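Local coordinates for protein possible adhesin (Caldicellulosiruptor kronotskyensis, PDB 4WA0) that probably mediates attachment of the bacterium to cellulose, as a tapirin whose C-terminal beta-helix domain, the part described here, binds a magnesium ion, at residues A[246-252]-A[275-280]; A[290-294]-A[337-341]. One frame throughout, in Å; residues are numbered along the deposited sequence.

Interaction 1. Residues A[246-252]-A[275-280]; sequences LGSTADT and EISARL. With MG (magnesium ion), chain B.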
loop_
_atom_site.group_PDB
_atom_site.type_symbol
_atom_site.label_atom_id
_atom_site.label_comp_id
_atom_site.label_asym_id
_atom_site.label_seq_id
_atom_site.Cartn_x
_atom_site.Cartn_y
_atom_site.Cartn_z
ATOM N N LEU A 246 8.476 20.565 -19.082
ATOM C CA LEU A 246 9.137 19.938 -17.923
ATOM C C LEU A 246 10.292 20.734 -17.385
ATOM O O LEU A 246 10.961 21.473 -18.123
ATOM C CB LEU A 246 9.626 18.534 -18.198
ATOM C CG LEU A 246 8.614 17.474 -18.677
ATOM C CD1 LEU A 246 9.272 16.215 -19.233
ATOM C CD2 LEU A 246 7.568 17.238 -17.610
ATOM N N GLY A 247 10.573 20.476 -16.090
ATOM C CA GLY A 247 11.767 21.016 -15.424
ATOM C C GLY A 247 12.624 19.891 -14.888
ATOM O O GLY A 247 12.147 18.783 -14.716
ATOM N N SER A 248 13.893 20.207 -14.586
ATOM C CA SER A 248 14.789 19.216 -14.026
ATOM C C SER A 248 15.914 19.834 -13.237
ATOM O O SER A 248 16.361 20.939 -13.557
ATOM C CB SER A 248 15.399 18.371 -15.144
ATOM O OG SER A 248 16.099 19.105 -16.124
ATOM N N THR A 249 16.417 19.082 -12.255
ATOM C CA THR A 249 17.652 19.395 -11.605
ATOM C C THR A 249 18.416 18.102 -11.500
ATOM O O THR A 249 17.847 17.077 -11.051
ATOM C CB THR A 249 17.354 19.953 -10.214
ATOM O OG1 THR A 249 16.464 21.073 -10.319
ATOM C CG2 THR A 249 18.609 20.329 -9.386
ATOM N N ALA A 250 19.720 18.167 -11.815
ATOM C CA ALA A 250 20.570 16.976 -11.730
ATOM C C ALA A 250 21.659 17.118 -10.669
ATOM O O ALA A 250 22.050 18.239 -10.300
ATOM C CB ALA A 250 21.151 16.667 -13.036
ATOM N N ASP A 251 21.986 15.975 -10.116
ATOM C CA ASP A 251 23.169 15.805 -9.269
ATOM C C ASP A 251 24.134 14.832 -9.914
ATOM O O ASP A 251 23.918 13.600 -9.868
ATOM C CB ASP A 251 22.745 15.395 -7.872
ATOM C CG ASP A 251 23.935 15.224 -6.889
ATOM O OD1 ASP A 251 25.134 15.492 -7.231
ATOM O OD2 ASP A 251 23.621 14.755 -5.741
ATOM N N THR A 252 25.209 15.384 -10.489
ATOM C CA THR A 252 26.179 14.584 -11.200
ATOM C C THR A 252 27.422 14.332 -10.327
ATOM O O THR A 252 28.400 13.786 -10.799
ATOM C CB THR A 252 26.589 15.251 -12.555
ATOM O OG1 THR A 252 27.041 16.577 -12.297
ATOM C CG2 THR A 252 25.386 15.283 -13.455
ATOM N N GLU A 275 13.881 15.518 -21.618
ATOM C CA GLU A 275 14.340 16.445 -20.563
ATOM C C GLU A 275 15.626 15.912 -19.947
ATOM O O GLU A 275 16.560 16.682 -19.726
ATOM C CB GLU A 275 13.274 16.611 -19.499
ATOM C CG GLU A 275 13.610 17.572 -18.345
ATOM C CD GLU A 275 13.665 19.039 -18.708
ATOM O OE1 GLU A 275 13.125 19.395 -19.774
ATOM O OE2 GLU A 275 14.234 19.851 -17.899
ATOM N N ILE A 276 15.661 14.609 -19.679
ATOM C CA ILE A 276 16.855 13.990 -19.051
ATOM C C ILE A 276 18.100 14.109 -19.943
ATOM O O ILE A 276 19.215 14.477 -19.483
ATOM C CB ILE A 276 16.646 12.512 -18.646
ATOM C CG1 ILE A 276 15.527 12.364 -17.571
ATOM C CG2 ILE A 276 17.952 11.845 -18.180
ATOM C CD1 ILE A 276 14.928 10.980 -17.511
ATOM N N SER A 277 17.915 13.818 -21.201
ATOM C CA SER A 277 19.020 13.853 -22.136
ATOM C C SER A 277 19.605 15.285 -22.252
ATOM O O SER A 277 20.840 15.521 -22.248
ATOM C CB SER A 277 18.517 13.352 -23.486
ATOM O OG SER A 277 18.177 11.989 -23.440
ATOM N N ALA A 278 18.722 16.264 -22.335
ATOM C CA ALA A 278 19.151 17.642 -22.394
ATOM C C ALA A 278 19.852 18.049 -21.115
ATOM O O ALA A 278 20.890 18.718 -21.176
ATOM C CB ALA A 278 17.972 18.584 -22.696
ATOM N N ARG A 279 19.342 17.659 -19.934
ATOM C CA ARG A 279 19.939 18.124 -18.672
ATOM C C ARG A 279 21.311 17.486 -18.455
ATOM O O ARG A 279 22.226 18.146 -17.948
ATOM C CB ARG A 279 19.057 17.752 -17.468
ATOM C CG ARG A 279 19.643 18.085 -16.111
ATOM C CD ARG A 279 19.939 19.541 -15.903
ATOM N NE ARG A 279 18.731 20.352 -16.017
ATOM C CZ ARG A 279 18.696 21.617 -16.402
ATOM N NH1 ARG A 279 17.539 22.274 -16.485
ATOM N NH2 ARG A 279 19.811 22.209 -16.799
ATOM N N LEU A 280 21.446 16.224 -18.807
ATOM C CA LEU A 280 22.676 15.457 -18.541
ATOM C C LEU A 280 23.683 15.615 -19.649
ATOM O O LEU A 280 24.844 15.297 -19.445
ATOM C CB LEU A 280 22.412 13.964 -18.324
ATOM C CG LEU A 280 21.627 13.672 -17.043
ATOM C CD1 LEU A 280 21.431 12.165 -16.973
ATOM C CD2 LEU A 280 22.353 14.242 -15.827
HETATM MG MG MG B . 12.391 21.750 -19.951
#
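A magnesium ion joins the two segments at one end of this contact. Leu246 O binds it at 2.3 Å and Glu275 OE1 at 2.5 Å. The fold is a beta-helix, and the site lies at the end of it where helix 269-280 packs against edge strand 247-251. Asp239, Val241 and Ser243 complete the metal site, so the ion ties the loop before the strand to the helix. Two metal ligands, Leu246 O and Glu275 OE1, are 3.4 Å apart; the ion explains their closeness.

Glu275 is shared. While OE1 holds the metal, OE2 accepts a hydrogen bond of 2.7 Å from Ser248 OG. Arg279, one helical turn further on, approaches the same serine. Its guanidinium reaches a second partner as well, with NH1 in a salt bridge to the metal ligand Asp239. The network runs from Glu275 through Ser248 to Arg279 and returns to the metal site at Asp239.

Strand 247-251 and helix 275-280 run at 48° to each other, with their axes 8.9 Å apart at closest approach. In the strand, side chains alternate: Ser248 and Ala250 point toward the helix, while Thr249 and Asp251 point away. Beyond the polar part the contact is apolar. Ala250 CB lies 3.7 Å from Arg279 CG and 3.9 Å from Leu280 CD2, and Thr252 CG2 is 4.0 Å from the same Leu280 CD2. Ser248 is the polar centre of the pairing: besides donating to Glu275, its OG accepts a hydrogen bond of 2.9 Å from Arg279 NE.

Interaction 2. Residues A[290-294]-A[337-341]; sequences LQLHL and YQMPS
Strand 291-294 of the beta-helix meets segment 337-341, extended over residues 338-341 (phi -63° to -142°, psi 135° to 166°). The CA pairs Gln291-Gln338 (7.4 Å) and His293-Pro340 (7.6 Å) put both segments in the same N-to-C order. Gln291 (chi1 t, chi2 t) and His293 (chi1 m, chi2 -81°) point toward the loop. Side chains of a beta-helix strand here meet the loop that leaves the chain's last coil for the C-terminal helix.

The clearest interaction is a CH-pi contact. Pro340 CB sits over one face of the His293 ring, 4.0 Å from its centroid and 21° off the normal. At the ring edge, His293 CE1 is 3.1 Å from Gln338 O. His293 ND1 is hydrogen-bonded to Ser313 OG.

Van der Waals packing adds Gln291 CD to Gln338 CB at 3.3 Å.

Strand 291-296 lies between 258-263 and 313-316 in its sheet. Segment 337-341 starts at the last residue of strand 333-337, in another sheet, and continues as a loop; Ser341 is the N-cap residue of helix 342-352.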
loop_
_atom_site.group_PDB
_atom_site.type_symbol
_atom_site.label_atom_id
_atom_site.label_comp_id
_atom_site.label_asym_id
_atom_site.label_seq_id
_atom_site.Cartn_x
_atom_site.Cartn_y
_atom_site.Cartn_z
ATOM N N LEU A 290 20.268 5.297 -14.046
ATOM C CA LEU A 290 19.948 6.610 -13.470
ATOM C C LEU A 290 19.140 6.563 -12.192
ATOM O O LEU A 290 18.302 5.714 -12.043
ATOM C CB LEU A 290 19.087 7.256 -14.558
ATOM C CG LEU A 290 18.774 8.693 -14.655
ATOM C CD1 LEU A 290 20.087 9.443 -14.596
ATOM C CD2 LEU A 290 18.065 8.892 -15.979
ATOM N N GLN A 291 19.403 7.448 -11.239
ATOM C CA GLN A 291 18.485 7.543 -10.148
ATOM C C GLN A 291 17.488 8.654 -10.478
ATOM O O GLN A 291 17.865 9.813 -10.633
ATOM C CB GLN A 291 19.123 7.828 -8.829
ATOM C CG GLN A 291 18.071 7.764 -7.728
ATOM C CD GLN A 291 18.625 7.867 -6.361
ATOM O OE1 GLN A 291 18.047 8.561 -5.543
ATOM N NE2 GLN A 291 19.729 7.153 -6.072
ATOM N N LEU A 292 16.224 8.298 -10.519
ATOM C CA LEU A 292 15.203 9.214 -11.079
ATOM C C LEU A 292 14.059 9.472 -10.108
ATOM O O LEU A 292 13.504 8.555 -9.568
ATOM C CB LEU A 292 14.635 8.556 -12.337
ATOM C CG LEU A 292 13.538 9.266 -13.138
ATOM C CD1 LEU A 292 14.066 10.526 -13.797
ATOM C CD2 LEU A 292 13.014 8.341 -14.186
ATOM N N HIS A 293 13.698 10.751 -9.949
ATOM C CA HIS A 293 12.603 11.168 -9.107
ATOM C C HIS A 293 11.629 11.970 -9.988
ATOM O O HIS A 293 12.028 12.935 -10.560
ATOM C CB HIS A 293 13.109 11.975 -7.943
ATOM C CG HIS A 293 14.150 11.237 -7.172
ATOM N ND1 HIS A 293 13.802 10.287 -6.256
ATOM C CD2 HIS A 293 15.497 11.203 -7.262
ATOM C CE1 HIS A 293 14.893 9.692 -5.800
ATOM N NE2 HIS A 293 15.925 10.216 -6.407
ATOM N N LEU A 294 10.389 11.503 -10.083
ATOM C CA LEU A 294 9.387 12.101 -10.961
ATOM C C LEU A 294 8.384 12.767 -10.025
ATOM O O LEU A 294 7.816 12.106 -9.125
ATOM C CB LEU A 294 8.675 10.999 -11.746
ATOM C CG LEU A 294 9.528 10.230 -12.750
ATOM C CD1 LEU A 294 8.708 9.085 -13.342
ATOM C CD2 LEU A 294 10.202 11.072 -13.827
ATOM N N TYR A 337 12.978 1.688 -4.787
ATOM C CA TYR A 337 13.133 2.953 -4.062
ATOM C C TYR A 337 14.584 3.358 -3.823
ATOM O O TYR A 337 15.399 2.526 -3.399
ATOM C CB TYR A 337 12.419 2.885 -2.719
ATOM C CG TYR A 337 12.706 4.110 -1.858
ATOM C CD1 TYR A 337 12.150 5.330 -2.169
ATOM C CD2 TYR A 337 13.508 4.036 -0.745
ATOM C CE1 TYR A 337 12.415 6.440 -1.390
ATOM C CE2 TYR A 337 13.776 5.150 0.027
ATOM C CZ TYR A 337 13.233 6.389 -0.320
ATOM O OH TYR A 337 13.462 7.537 0.480
ATOM N N GLN A 338 14.895 4.647 -4.029
ATOM C CA GLN A 338 16.173 5.193 -3.578
ATOM C C GLN A 338 15.922 6.581 -3.066
ATOM O O GLN A 338 15.243 7.365 -3.728
ATOM C CB GLN A 338 17.125 5.354 -4.751
ATOM C CG GLN A 338 17.453 4.085 -5.500
ATOM C CD GLN A 338 18.387 3.183 -4.677
ATOM O OE1 GLN A 338 18.870 3.560 -3.584
ATOM N NE2 GLN A 338 18.595 1.982 -5.173
HETATM N N MSE A 339 16.502 6.904 -1.919
HETATM C CA MSE A 339 16.408 8.257 -1.354
HETATM C C MSE A 339 17.159 9.223 -2.233
HETATM O O MSE A 339 18.288 8.931 -2.654
HETATM C CB MSE A 339 17.022 8.299 0.054
HETATM C CG MSE A 339 17.069 9.688 0.664
HETATM SE SE MSE A 339 15.342 10.139 1.511
HETATM C CE MSE A 339 16.228 10.848 3.129
ATOM N N PRO A 340 16.563 10.398 -2.513
ATOM C CA PRO A 340 17.385 11.378 -3.259
ATOM C C PRO A 340 18.599 11.809 -2.480
ATOM O O PRO A 340 18.590 11.761 -1.223
ATOM C CB PRO A 340 16.434 12.557 -3.509
ATOM C CG PRO A 340 15.134 12.199 -2.933
ATOM C CD PRO A 340 15.238 10.929 -2.175
ATOM N N SER A 341 19.622 12.224 -3.205
ATOM C CA SER A 341 20.841 12.773 -2.612
ATOM C C SER A 341 20.477 14.095 -1.918
ATOM O O SER A 341 19.474 14.723 -2.220
ATOM C CB SER A 341 21.875 13.050 -3.654
ATOM O OG SER A 341 21.401 14.020 -4.566
#

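Interaction 1 comes first along the chain and closes before interaction 2 opens. Helix 269-280 is followed by strand 291-296, so the second segment of one leads to the first segment of the other. Their centres are 13 Å apart. Both reach the same sheet, where strand 258-263 separates edge strand 247-251 from 291-296. They also touch directly. Asp251 OD2 and Ser341 OG are 2.6 Å apart in a probable hydrogen bond, and Ile276 CG2 packs 3.7 Å from Leu290 CD2. Strand 247-251 is thus linked to the connection into helix 342-352, and helix 269-280 to the start of segment 290-294, on the same side of the chain's centre.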